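Local coordinates for protein hydrogenase maturation factor (Thermoanaerobacter tengcongensis, PDB 3VTI) that probably accepts a carbamoyl group from its partner HypF and dehydrates it to a nitrile with ATP during [NiFe]-hydrogenase maturation, at residues K139-G144 with K214-G219; E185-L190 with E267-H272; A193-R198 with V256-Y261; K221-K226 with T291-Y296. All blocks are in the same frame, centred on the assembly; numbering follows the deposited sequence.

How the contacts relate
All four contacts lie within the range of the AIR synthase related C-terminal domain. Contact 3 is the most buried. It pairs an edge strand of the seven-stranded mixed sheet with its neighbour. Contact 4 pairs two strands near the other end of that sheet, with a lysine-asparagine bond on one face. Contacts 1, 2 and 4 are partly buried; contacts 1 and 2 hold no strand pair. Contact 2 packs two helix ends by apolar side chains and one lysine. Contact 1 joins a loop to a helix end through a serine. Contact 3 touches contacts 1 and 2. Contact 4 touches none of the others, though it follows contact 1 in the sequence; its centre is about 20 Å from that of contact 3.

Contact 1 (K139-G144 with K214-G219); sequences KNAKPG and KMSGVG
Ser-216 meets the backbone at Lys-139 to Ala-141 and is the polar centre of this contact. Ser-216 CB lies 3.4 Å from Ala-141 O and 3.7 Å from Ala-141 CB. Its OG is anti to its own carbonyl carbon (chi1 -78°), and this sends the hydroxyl to the loop. There OG accepts the N-H of Ala-141, with 2.8 Å between Ala-141 N and Ser-216 OG and an angle of 142° at the hydrogen. The same OG also bonds to Ile-138 O, just before the loop segment. The hydroxyl is therefore gripped by two backbone groups of the loop.

Apolar contacts continue on both sides of the serine. Val-218 spreads its two methyls over the loop. Val-218 CG2 is 4.1 Å from Ala-141 CB, and Val-218 CG1 is 4.0 Å from Pro-143 CD. On the other side, Lys-139 lays its CG 4.0 Å from Met-215 CB and then runs away from the helix.

Helix 204-216 ends here, and Gly-217 turns the chain out of it with a positive phi. The chain then enters strand 219-223. The loop leads on to strand 146-149. Gly-144 and Gly-219 make backbone hydrogen bonds to Val-284 and Asn-285, so both segments reach strand 279-285, which lies between those two strands in the sheet.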
loop_
_atom_site.group_PDB
_atom_site.type_symbol
_atom_site.label_atom_id
_atom_site.label_comp_id
_atom_site.label_asym_id
_atom_site.label_seq_id
_atom_site.Cartn_x
_atom_site.Cartn_y
_atom_site.Cartn_z
ATOM N N LYS C 139 -5.321 19.455 23.619
ATOM C CA LYS C 139 -5.462 20.866 24.003
ATOM C C LYS C 139 -5.584 21.106 25.513
ATOM O O LYS C 139 -5.654 22.252 25.952
ATOM C CB LYS C 139 -6.675 21.479 23.297
ATOM C CG LYS C 139 -6.380 21.972 21.889
ATOM C CD LYS C 139 -7.647 22.111 21.050
ATOM C CE LYS C 139 -8.092 20.748 20.506
ATOM N NZ LYS C 139 -9.483 20.804 19.967
ATOM N N ASN C 140 -5.601 20.029 26.299
ATOM C CA ASN C 140 -6.013 20.092 27.708
ATOM C C ASN C 140 -4.902 20.271 28.742
ATOM O O ASN C 140 -5.185 20.357 29.929
ATOM C CB ASN C 140 -6.864 18.864 28.084
ATOM C CG ASN C 140 -8.308 18.966 27.593
ATOM O OD1 ASN C 140 -8.711 19.968 26.996
ATOM N ND2 ASN C 140 -9.095 17.925 27.852
ATOM N N ALA C 141 -3.649 20.324 28.307
ATOM C CA ALA C 141 -2.553 20.512 29.244
ATOM C C ALA C 141 -2.473 21.964 29.755
ATOM O O ALA C 141 -2.488 22.913 28.965
ATOM C CB ALA C 141 -1.241 20.068 28.622
ATOM N N LYS C 142 -2.419 22.108 31.081
ATOM C CA LYS C 142 -2.198 23.392 31.762
ATOM C C LYS C 142 -0.871 23.348 32.534
ATOM O O LYS C 142 -0.457 22.276 32.973
ATOM C CB LYS C 142 -3.332 23.708 32.758
ATOM C CG LYS C 142 -4.767 23.638 32.232
ATOM C CD LYS C 142 -5.100 24.740 31.231
ATOM C CE LYS C 142 -6.560 24.647 30.780
ATOM N NZ LYS C 142 -6.784 25.160 29.388
ATOM N N PRO C 143 -0.198 24.508 32.709
ATOM C CA PRO C 143 1.027 24.537 33.520
ATOM C C PRO C 143 0.788 24.020 34.941
ATOM O O PRO C 143 -0.182 24.414 35.592
ATOM C CB PRO C 143 1.386 26.024 33.555
ATOM C CG PRO C 143 0.771 26.589 32.335
ATOM C CD PRO C 143 -0.507 25.836 32.146
ATOM N N GLY C 144 1.662 23.133 35.406
ATOM C CA GLY C 144 1.484 22.484 36.701
ATOM C C GLY C 144 1.123 21.012 36.588
ATOM O O GLY C 144 1.254 20.260 37.557
ATOM N N LYS C 214 2.204 22.576 21.192
ATOM C CA LYS C 214 1.552 23.356 20.149
ATOM C C LYS C 214 0.072 23.570 20.476
ATOM O O LYS C 214 -0.393 24.709 20.551
ATOM C CB LYS C 214 1.722 22.667 18.786
ATOM C CG LYS C 214 1.216 23.463 17.598
ATOM C CD LYS C 214 1.317 22.657 16.299
ATOM C CE LYS C 214 0.600 23.376 15.158
ATOM N NZ LYS C 214 0.736 22.670 13.839
ATOM N N MET C 215 -0.642 22.475 20.710
ATOM C CA MET C 215 -2.098 22.511 20.829
ATOM C C MET C 215 -2.608 23.039 22.164
ATOM O O MET C 215 -3.623 23.735 22.207
ATOM C CB MET C 215 -2.694 21.139 20.519
ATOM C CG MET C 215 -2.454 20.664 19.077
ATOM S SD MET C 215 -3.469 21.507 17.836
ATOM C CE MET C 215 -2.455 22.905 17.411
ATOM N N SER C 216 -1.909 22.710 23.247
ATOM C CA SER C 216 -2.262 23.228 24.566
ATOM C C SER C 216 -1.719 24.634 24.776
ATOM O O SER C 216 -2.176 25.347 25.665
ATOM C CB SER C 216 -1.770 22.296 25.678
ATOM O OG SER C 216 -2.606 21.160 25.817
ATOM N N GLY C 217 -0.746 25.032 23.962
ATOM C CA GLY C 217 -0.109 26.332 24.108
ATOM C C GLY C 217 0.690 26.411 25.396
ATOM O O GLY C 217 0.595 27.395 26.139
ATOM N N VAL C 218 1.473 25.366 25.655
ATOM C CA VAL C 218 2.287 25.259 26.863
ATOM C C VAL C 218 3.677 24.722 26.530
ATOM O O VAL C 218 3.978 24.427 25.377
ATOM C CB VAL C 218 1.641 24.307 27.907
ATOM C CG1 VAL C 218 0.289 24.838 28.392
ATOM C CG2 VAL C 218 1.515 22.884 27.350
ATOM N N GLY C 219 4.520 24.592 27.551
ATOM C CA GLY C 219 5.812 23.934 27.403
ATOM C C GLY C 219 5.876 22.680 28.244
ATOM O O GLY C 219 5.012 22.458 29.090
#

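Contact 2 (E185-L190 with E267-H272); sequences EKLMTL and EIMKSH
Ile-268 and Lys-186 carry this contact between two helix ends. Helices 181-187 and 262-270 pack against each other here in the AIR synthase related C-terminal domain.

The apolar part centres on Ile-268. Ile-268 CG2 is anti to the backbone N and rests 3.6 Å from Lys-186 CB. Ile-268 CD1 meets Leu-190 tip to tip, 3.8 Å from Leu-190 CG. Deeper in, Leu-187 sets CD2 at 4.2 Å from Ile-268 CG2 and CD1 at 4.3 Å from Met-269 CG. The aliphatic Lys-186 CD passes the edge of the His-272 ring, 3.7 Å from His-272 CD2. The ring's ND1 is bonded to the N of Tyr-274.

The polar part belongs to the end of Lys-186. The bend at chi3 (86°) turns CE, and beyond it Lys-186 NZ donates to Ser-271 OG at 3.1 Å. An alanine here would probably leave Ser-271 OG without its ammonium donor and open a gap beside the His-272 ring edge.

Each helix end also has a hydroxyl bonded back to its own backbone. Thr-189 OG1 gives its proton to Lys-186 O. Ser-271 OG donates to Ile-268 O at 3.1 Å, standing 48° above that carbonyl plane.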
loop_
_atom_site.group_PDB
_atom_site.type_symbol
_atom_site.label_atom_id
_atom_site.label_comp_id
_atom_site.label_asym_id
_atom_site.label_seq_id
_atom_site.Cartn_x
_atom_site.Cartn_y
_atom_site.Cartn_z
ATOM N N GLU C 185 -8.544 2.262 30.440
ATOM C CA GLU C 185 -9.759 2.071 31.228
ATOM C C GLU C 185 -9.510 2.273 32.740
ATOM O O GLU C 185 -10.334 2.875 33.440
ATOM C CB GLU C 185 -10.370 0.688 30.954
ATOM C CG GLU C 185 -11.702 0.428 31.687
ATOM C CD GLU C 185 -12.276 -0.958 31.406
ATOM O OE1 GLU C 185 -12.980 -1.130 30.379
ATOM O OE2 GLU C 185 -12.018 -1.877 32.212
ATOM N N LYS C 186 -8.380 1.774 33.237
ATOM C CA LYS C 186 -8.045 1.925 34.662
ATOM C C LYS C 186 -7.605 3.350 34.986
ATOM O O LYS C 186 -7.777 3.810 36.110
ATOM C CB LYS C 186 -6.975 0.916 35.115
ATOM C CG LYS C 186 -7.407 -0.542 35.039
ATOM C CD LYS C 186 -6.263 -1.486 35.408
ATOM C CE LYS C 186 -6.174 -1.703 36.920
ATOM N NZ LYS C 186 -4.818 -2.176 37.335
ATOM N N LEU C 187 -7.032 4.037 34.004
ATOM C CA LEU C 187 -6.652 5.434 34.174
ATOM C C LEU C 187 -7.882 6.324 34.194
ATOM O O LEU C 187 -7.941 7.277 34.954
ATOM C CB LEU C 187 -5.694 5.892 33.068
ATOM C CG LEU C 187 -4.201 5.634 33.248
ATOM C CD1 LEU C 187 -3.443 5.865 31.939
ATOM C CD2 LEU C 187 -3.605 6.491 34.367
ATOM N N MET C 188 -8.862 5.995 33.357
ATOM C CA MET C 188 -10.066 6.802 33.222
ATOM C C MET C 188 -10.951 6.739 34.466
ATOM O O MET C 188 -11.994 7.396 34.532
ATOM C CB MET C 188 -10.838 6.437 31.950
ATOM C CG MET C 188 -10.119 6.809 30.628
ATOM S SD MET C 188 -9.219 8.392 30.595
ATOM C CE MET C 188 -10.533 9.594 30.839
ATOM N N THR C 189 -10.519 5.957 35.452
ATOM C CA THR C 189 -11.053 6.033 36.815
ATOM C C THR C 189 -10.845 7.439 37.369
ATOM O O THR C 189 -11.664 7.930 38.150
ATOM C CB THR C 189 -10.342 5.034 37.745
ATOM O OG1 THR C 189 -10.619 3.706 37.303
ATOM C CG2 THR C 189 -10.833 5.167 39.168
ATOM N N LEU C 190 -9.747 8.076 36.953
ATOM C CA LEU C 190 -9.395 9.421 37.413
ATOM C C LEU C 190 -10.194 10.547 36.733
ATOM O O LEU C 190 -10.025 11.721 37.071
ATOM C CB LEU C 190 -7.884 9.661 37.283
ATOM C CG LEU C 190 -6.949 8.692 38.017
ATOM C CD1 LEU C 190 -5.504 9.129 37.881
ATOM C CD2 LEU C 190 -7.328 8.543 39.493
ATOM N N GLU C 267 0.487 4.582 40.055
ATOM C CA GLU C 267 0.193 3.334 40.691
ATOM C C GLU C 267 -0.867 2.553 39.944
ATOM O O GLU C 267 -0.824 1.353 39.919
ATOM C CB GLU C 267 -0.116 3.529 42.177
ATOM C CG GLU C 267 -1.529 3.852 42.518
ATOM C CD GLU C 267 -2.297 2.651 43.004
ATOM O OE1 GLU C 267 -1.728 1.888 43.794
ATOM O OE2 GLU C 267 -3.464 2.463 42.599
ATOM N N ILE C 268 -1.779 3.248 39.290
ATOM C CA ILE C 268 -2.758 2.599 38.430
ATOM C C ILE C 268 -2.061 1.891 37.278
ATOM O O ILE C 268 -2.432 0.771 36.923
ATOM C CB ILE C 268 -3.819 3.604 37.899
ATOM C CG1 ILE C 268 -4.868 3.901 38.976
ATOM C CG2 ILE C 268 -4.500 3.077 36.619
ATOM C CD1 ILE C 268 -5.668 5.168 38.724
ATOM N N MET C 269 -1.051 2.540 36.704
ATOM C CA MET C 269 -0.288 1.942 35.617
ATOM C C MET C 269 0.579 0.803 36.117
ATOM O O MET C 269 0.533 -0.280 35.557
ATOM C CB MET C 269 0.550 2.987 34.877
ATOM C CG MET C 269 -0.274 3.856 33.967
ATOM S SD MET C 269 0.687 4.998 32.962
ATOM C CE MET C 269 1.043 6.289 34.145
ATOM N N LYS C 270 1.341 1.036 37.185
ATOM C CA LYS C 270 2.267 0.017 37.710
ATOM C C LYS C 270 1.605 -1.298 38.137
ATOM O O LYS C 270 2.278 -2.317 38.285
ATOM C CB LYS C 270 3.127 0.578 38.852
ATOM C CG LYS C 270 4.352 1.343 38.362
ATOM C CD LYS C 270 5.456 1.400 39.412
ATOM C CE LYS C 270 6.731 2.038 38.844
ATOM N NZ LYS C 270 7.306 1.319 37.647
ATOM N N SER C 271 0.290 -1.266 38.333
ATOM C CA SER C 271 -0.448 -2.447 38.750
ATOM C C SER C 271 -1.137 -3.098 37.547
ATOM O O SER C 271 -1.987 -3.979 37.708
ATOM C CB SER C 271 -1.469 -2.075 39.825
ATOM O OG SER C 271 -2.527 -1.327 39.248
ATOM N N HIS C 272 -0.764 -2.657 36.346
ATOM C CA HIS C 272 -1.293 -3.207 35.100
ATOM C C HIS C 272 -0.166 -3.823 34.276
ATOM O O HIS C 272 0.927 -3.263 34.188
ATOM C CB HIS C 272 -2.011 -2.123 34.302
ATOM C CG HIS C 272 -2.727 -2.633 33.089
ATOM N ND1 HIS C 272 -2.079 -2.934 31.913
ATOM C CD2 HIS C 272 -4.039 -2.884 32.869
ATOM C CE1 HIS C 272 -2.958 -3.356 31.022
ATOM N NE2 HIS C 272 -4.155 -3.333 31.578
#

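Contact 3 (A193-R198 with V256-Y261); sequences AIKVLR and VVERDY
Val-196 and Val-256 sit side by side, pointing the same way, on the tightly packed part of this strand pair. Val-196 CB is 3.7 Å from Val-256 CG2. Both side chains touch Ile-212 of helix 204-216. On the opposite face of the sheet Ile-194 and Val-257 also lie alongside each other, with Ile-194 CD1 at 3.6 Å from Val-257 CG1. Ile-194 is backed there by Leu-187 of helix 181-187. Buried Ala-193 belongs to the tight part too. Ala-193 CB lies over one face of the Tyr-261 ring, offset toward the rim, in a CH-pi contact 4.0 Å from the ring centroid.

The backbone between them is well bonded. Val-256 N donates to Val-196 O at 3.0 Å. Val-256 O takes the N-H of Lys-195, with 2.9 Å between Lys-195 N and Val-256 O, and, more weakly, that of Val-196. Glu-258 N closes the pair on Ala-193 O.

The solvent side is looser. Glu-258 is exposed. Glu-258 CG comes no closer than 4.1 Å to Lys-195 CE, and the lysine NZ turns instead to Asn-140 O.

Beyond the pairing, Arg-198 forms a salt bridge with Asp-22, a ligand of the magnesium ion. Strand 194-198 is an edge strand of the mixed sheet, antiparallel to 254-257. Lys-195 and Val-196 both face Val-256, which is the arrangement of a classic beta bulge.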
loop_
_atom_site.group_PDB
_atom_site.type_symbol
_atom_site.label_atom_id
_atom_site.label_comp_id
_atom_site.label_asym_id
_atom_site.label_seq_id
_atom_site.Cartn_x
_atom_site.Cartn_y
_atom_site.Cartn_z
ATOM N N ALA C 193 -9.265 14.509 35.711
ATOM C CA ALA C 193 -7.868 14.707 36.099
ATOM C C ALA C 193 -6.905 14.203 35.022
ATOM O O ALA C 193 -5.770 14.671 34.926
ATOM C CB ALA C 193 -7.581 14.036 37.447
ATOM N N ILE C 194 -7.365 13.240 34.227
ATOM C CA ILE C 194 -6.650 12.809 33.033
ATOM C C ILE C 194 -6.925 13.854 31.952
ATOM O O ILE C 194 -8.067 14.039 31.516
ATOM C CB ILE C 194 -7.117 11.409 32.550
ATOM C CG1 ILE C 194 -6.938 10.347 33.650
ATOM C CG2 ILE C 194 -6.446 11.024 31.216
ATOM C CD1 ILE C 194 -5.501 9.995 34.018
ATOM N N LYS C 195 -5.872 14.541 31.532
ATOM C CA LYS C 195 -6.018 15.664 30.619
ATOM C C LYS C 195 -5.641 15.327 29.182
ATOM O O LYS C 195 -6.368 15.684 28.258
ATOM C CB LYS C 195 -5.247 16.868 31.148
ATOM C CG LYS C 195 -5.966 17.549 32.301
ATOM C CD LYS C 195 -5.019 18.438 33.038
ATOM C CE LYS C 195 -5.690 19.694 33.561
ATOM N NZ LYS C 195 -6.015 20.647 32.464
ATOM N N VAL C 196 -4.526 14.621 28.999
ATOM C CA VAL C 196 -4.044 14.241 27.661
ATOM C C VAL C 196 -3.603 12.782 27.625
ATOM O O VAL C 196 -2.993 12.282 28.573
ATOM C CB VAL C 196 -2.864 15.117 27.193
ATOM C CG1 VAL C 196 -2.325 14.640 25.823
ATOM C CG2 VAL C 196 -3.265 16.581 27.155
ATOM N N LEU C 197 -3.927 12.109 26.526
ATOM C CA LEU C 197 -3.485 10.754 26.277
ATOM C C LEU C 197 -3.050 10.660 24.825
ATOM O O LEU C 197 -3.817 11.000 23.928
ATOM C CB LEU C 197 -4.609 9.748 26.551
ATOM C CG LEU C 197 -5.037 9.474 27.995
ATOM C CD1 LEU C 197 -6.254 8.570 28.012
ATOM C CD2 LEU C 197 -3.921 8.853 28.813
ATOM N N ARG C 198 -1.819 10.218 24.597
ATOM C CA ARG C 198 -1.342 9.962 23.235
ATOM C C ARG C 198 -0.249 8.902 23.201
ATOM O O ARG C 198 0.665 8.909 24.026
ATOM C CB ARG C 198 -0.859 11.248 22.553
ATOM C CG ARG C 198 -0.404 11.046 21.118
ATOM C CD ARG C 198 -0.389 12.353 20.340
ATOM N NE ARG C 198 -1.745 12.797 20.020
ATOM C CZ ARG C 198 -2.044 13.895 19.328
ATOM N NH1 ARG C 198 -1.086 14.692 18.858
ATOM N NH2 ARG C 198 -3.313 14.198 19.104
ATOM N N VAL C 256 -0.826 13.032 30.501
ATOM C CA VAL C 256 -0.775 14.275 31.260
ATOM C C VAL C 256 -1.920 14.271 32.280
ATOM O O VAL C 256 -3.052 13.949 31.929
ATOM C CB VAL C 256 -0.848 15.511 30.328
ATOM C CG1 VAL C 256 -0.602 16.779 31.095
ATOM C CG2 VAL C 256 0.183 15.391 29.215
ATOM N N VAL C 257 -1.616 14.614 33.534
ATOM C CA VAL C 257 -2.602 14.586 34.631
ATOM C C VAL C 257 -2.532 15.815 35.529
ATOM O O VAL C 257 -1.537 16.538 35.528
ATOM C CB VAL C 257 -2.433 13.344 35.563
ATOM C CG1 VAL C 257 -2.640 12.066 34.806
ATOM C CG2 VAL C 257 -1.065 13.337 36.220
ATOM N N GLU C 258 -3.586 16.033 36.310
ATOM C CA GLU C 258 -3.548 17.019 37.379
ATOM C C GLU C 258 -2.492 16.649 38.413
ATOM O O GLU C 258 -2.304 15.474 38.744
ATOM C CB GLU C 258 -4.911 17.170 38.058
ATOM C CG GLU C 258 -5.901 18.014 37.273
ATOM C CD GLU C 258 -6.786 18.863 38.166
ATOM O OE1 GLU C 258 -6.233 19.659 38.953
ATOM O OE2 GLU C 258 -8.030 18.742 38.073
ATOM N N ARG C 259 -1.821 17.677 38.920
ATOM C CA ARG C 259 -0.712 17.531 39.845
ATOM C C ARG C 259 -0.999 16.563 41.004
ATOM O O ARG C 259 -0.171 15.699 41.308
ATOM C CB ARG C 259 -0.328 18.910 40.388
ATOM C CG ARG C 259 1.126 19.036 40.779
ATOM C CD ARG C 259 1.537 20.488 40.961
ATOM N NE ARG C 259 2.941 20.695 40.590
ATOM C CZ ARG C 259 3.969 20.548 41.423
ATOM N NH1 ARG C 259 3.762 20.183 42.679
ATOM N NH2 ARG C 259 5.209 20.765 41.000
ATOM N N ASP C 260 -2.165 16.711 41.639
ATOM C CA ASP C 260 -2.524 15.916 42.819
ATOM C C ASP C 260 -2.827 14.446 42.499
ATOM O O ASP C 260 -2.834 13.603 43.389
ATOM C CB ASP C 260 -3.707 16.557 43.572
ATOM C CG ASP C 260 -3.263 17.514 44.685
ATOM O OD1 ASP C 260 -2.048 17.798 44.806
ATOM O OD2 ASP C 260 -4.140 17.984 45.448
ATOM N N TYR C 261 -3.056 14.134 41.227
ATOM C CA TYR C 261 -3.462 12.781 40.840
ATOM C C TYR C 261 -2.358 11.963 40.182
ATOM O O TYR C 261 -2.572 10.800 39.826
ATOM C CB TYR C 261 -4.722 12.829 39.965
ATOM C CG TYR C 261 -5.914 13.384 40.703
ATOM C CD1 TYR C 261 -6.831 12.538 41.323
ATOM C CD2 TYR C 261 -6.107 14.763 40.813
ATOM C CE1 TYR C 261 -7.921 13.056 42.021
ATOM C CE2 TYR C 261 -7.186 15.285 41.498
ATOM C CZ TYR C 261 -8.088 14.429 42.098
ATOM O OH TYR C 261 -9.158 14.958 42.769
#

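Contact 4 (K221-K226 with T291-Y296); sequences KIYEEK and TINTIY
Lys-221 and Asn-293 are two positions apart along their paired strands, and the lysine slants over to the amide. Its chain bends at chi3 and chi4, and CE comes close to Thr-291 OG1. Lys-221 NZ donates to Asn-293 OD1 at 2.6 Å, standing 38° above the amide carbonyl plane. A water also accepts from Lys-221 NZ. Ser-299 OG bonds to the same NZ and weakly to Asn-293 OD1. A leucine in place of Lys-221 would probably leave Asn-293 OD1 without its ammonium donor and the water without its bond to NZ.

Tyr-223 lies beside Asn-293 and points the same way. Its ring is turned 70° from the amide plane, with Tyr-223 CD1 at 3.8 Å from Asn-293 CB.

Strands 219-223 and 290-293 are parallel neighbours in the mixed sheet. Ile-222 bonds both ways across them, its N to Thr-291 O at 2.9 Å and its O from Asn-293 N at 2.8 Å. On the other face the side chains of Ile-222 and Ile-292 cross obliquely, with Ile-222 CG1 at 3.9 Å from Ile-292 CB.

Glu-224 N donates to Asn-293 O. Thr-294 and Tyr-296 pack on basic side chains of another protein chain.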
loop_
_atom_site.group_PDB
_atom_site.type_symbol
_atom_site.label_atom_id
_atom_site.label_comp_id
_atom_site.label_asym_id
_atom_site.label_seq_id
_atom_site.Cartn_x
_atom_site.Cartn_y
_atom_site.Cartn_z
ATOM N N LYS C 221 8.730 20.070 30.376
ATOM C CA LYS C 221 10.029 19.722 30.848
ATOM C C LYS C 221 10.087 18.287 31.275
ATOM O O LYS C 221 9.335 17.851 32.101
ATOM C CB LYS C 221 10.425 20.619 32.001
ATOM C CG LYS C 221 11.820 20.383 32.490
ATOM C CD LYS C 221 12.331 21.576 33.237
ATOM C CE LYS C 221 12.845 22.646 32.315
ATOM N NZ LYS C 221 14.295 22.831 32.446
ATOM N N ILE C 222 11.006 17.557 30.685
ATOM C CA ILE C 222 11.258 16.177 31.090
ATOM C C ILE C 222 12.643 15.968 31.724
ATOM O O ILE C 222 13.541 16.815 31.619
ATOM C CB ILE C 222 10.994 15.161 29.950
ATOM C CG1 ILE C 222 11.953 15.382 28.775
ATOM C CG2 ILE C 222 9.532 15.226 29.513
ATOM C CD1 ILE C 222 11.851 14.328 27.670
ATOM N N TYR C 223 12.799 14.828 32.392
ATOM C CA TYR C 223 14.004 14.539 33.163
ATOM C C TYR C 223 14.703 13.290 32.649
ATOM O O TYR C 223 14.136 12.196 32.654
ATOM C CB TYR C 223 13.681 14.464 34.668
ATOM C CG TYR C 223 13.197 15.797 35.205
ATOM C CD1 TYR C 223 14.091 16.718 35.750
ATOM C CD2 TYR C 223 11.850 16.161 35.120
ATOM C CE1 TYR C 223 13.651 17.963 36.220
ATOM C CE2 TYR C 223 11.400 17.395 35.580
ATOM C CZ TYR C 223 12.305 18.291 36.130
ATOM O OH TYR C 223 11.863 19.510 36.583
ATOM N N GLU C 224 15.936 13.479 32.187
ATOM C CA GLU C 224 16.759 12.401 31.640
ATOM C C GLU C 224 16.800 11.151 32.524
ATOM O O GLU C 224 16.494 10.056 32.055
ATOM C CB GLU C 224 18.180 12.910 31.382
ATOM C CG GLU C 224 19.110 11.887 30.746
ATOM C CD GLU C 224 20.480 12.469 30.455
ATOM O OE1 GLU C 224 21.137 12.980 31.402
ATOM O OE2 GLU C 224 20.895 12.411 29.276
ATOM N N GLU C 225 17.166 11.335 33.792
ATOM C CA GLU C 225 17.268 10.246 34.771
ATOM C C GLU C 225 15.966 9.483 35.021
ATOM O O GLU C 225 15.993 8.352 35.506
ATOM C CB GLU C 225 17.806 10.765 36.114
ATOM C CG GLU C 225 17.166 12.065 36.606
ATOM C CD GLU C 225 17.764 13.300 35.927
ATOM O OE1 GLU C 225 18.990 13.503 36.062
ATOM O OE2 GLU C 225 17.021 14.054 35.250
ATOM N N LYS C 226 14.839 10.104 34.687
ATOM C CA LYS C 226 13.528 9.518 34.930
ATOM C C LYS C 226 12.948 8.799 33.723
ATOM O O LYS C 226 11.879 8.209 33.823
ATOM C CB LYS C 226 12.543 10.589 35.420
ATOM C CG LYS C 226 12.728 11.002 36.883
ATOM C CD LYS C 226 12.315 9.882 37.841
ATOM C CE LYS C 226 12.944 10.060 39.214
ATOM N NZ LYS C 226 14.394 9.702 39.209
ATOM N N THR C 291 11.773 21.073 26.778
ATOM C CA THR C 291 13.115 21.012 27.349
ATOM C C THR C 291 13.370 19.727 28.139
ATOM O O THR C 291 12.457 19.152 28.726
ATOM C CB THR C 291 13.377 22.226 28.276
ATOM O OG1 THR C 291 12.453 22.210 29.372
ATOM C CG2 THR C 291 13.238 23.546 27.508
ATOM N N ILE C 292 14.624 19.288 28.151
ATOM C CA ILE C 292 15.034 18.123 28.935
ATOM C C ILE C 292 16.169 18.474 29.899
ATOM O O ILE C 292 17.171 19.074 29.509
ATOM C CB ILE C 292 15.428 16.917 28.033
ATOM C CG1 ILE C 292 15.839 15.712 28.888
ATOM C CG2 ILE C 292 16.517 17.306 27.034
ATOM C CD1 ILE C 292 16.087 14.444 28.112
ATOM N N ASN C 293 15.992 18.102 31.160
ATOM C CA ASN C 293 17.004 18.320 32.186
ATOM C C ASN C 293 17.849 17.077 32.404
ATOM O O ASN C 293 17.314 15.980 32.576
ATOM C CB ASN C 293 16.354 18.733 33.512
ATOM C CG ASN C 293 16.297 20.238 33.698
ATOM O OD1 ASN C 293 16.070 20.990 32.751
ATOM N ND2 ASN C 293 16.499 20.685 34.934
ATOM N N THR C 294 19.167 17.257 32.391
ATOM C CA THR C 294 20.098 16.183 32.727
ATOM C C THR C 294 20.349 16.189 34.239
ATOM O O THR C 294 19.780 17.015 34.971
ATOM C CB THR C 294 21.443 16.321 31.968
ATOM O OG1 THR C 294 22.174 17.447 32.474
ATOM C CG2 THR C 294 21.222 16.489 30.466
ATOM N N ILE C 295 21.185 15.257 34.703
ATOM C CA ILE C 295 21.642 15.244 36.096
ATOM C C ILE C 295 22.329 16.571 36.455
ATOM O O ILE C 295 23.124 17.108 35.664
ATOM C CB ILE C 295 22.581 14.027 36.421
ATOM C CG1 ILE C 295 23.740 13.912 35.411
ATOM C CG2 ILE C 295 21.790 12.723 36.474
ATOM C CD1 ILE C 295 24.887 12.989 35.852
ATOM N N TYR C 296 21.994 17.092 37.639
ATOM C CA TYR C 296 22.575 18.331 38.192
ATOM C C TYR C 296 21.860 19.639 37.776
ATOM O O TYR C 296 22.070 20.691 38.391
ATOM C CB TYR C 296 24.104 18.393 37.977
ATOM C CG TYR C 296 24.864 17.317 38.741
ATOM C CD1 TYR C 296 25.422 17.592 39.999
ATOM C CD2 TYR C 296 25.014 16.021 38.212
ATOM C CE1 TYR C 296 26.116 16.610 40.711
ATOM C CE2 TYR C 296 25.698 15.029 38.917
ATOM C CZ TYR C 296 26.247 15.332 40.165
ATOM O OH TYR C 296 26.930 14.365 40.869
HETATM O O HOH W 1 16.097 24.026 34.233
#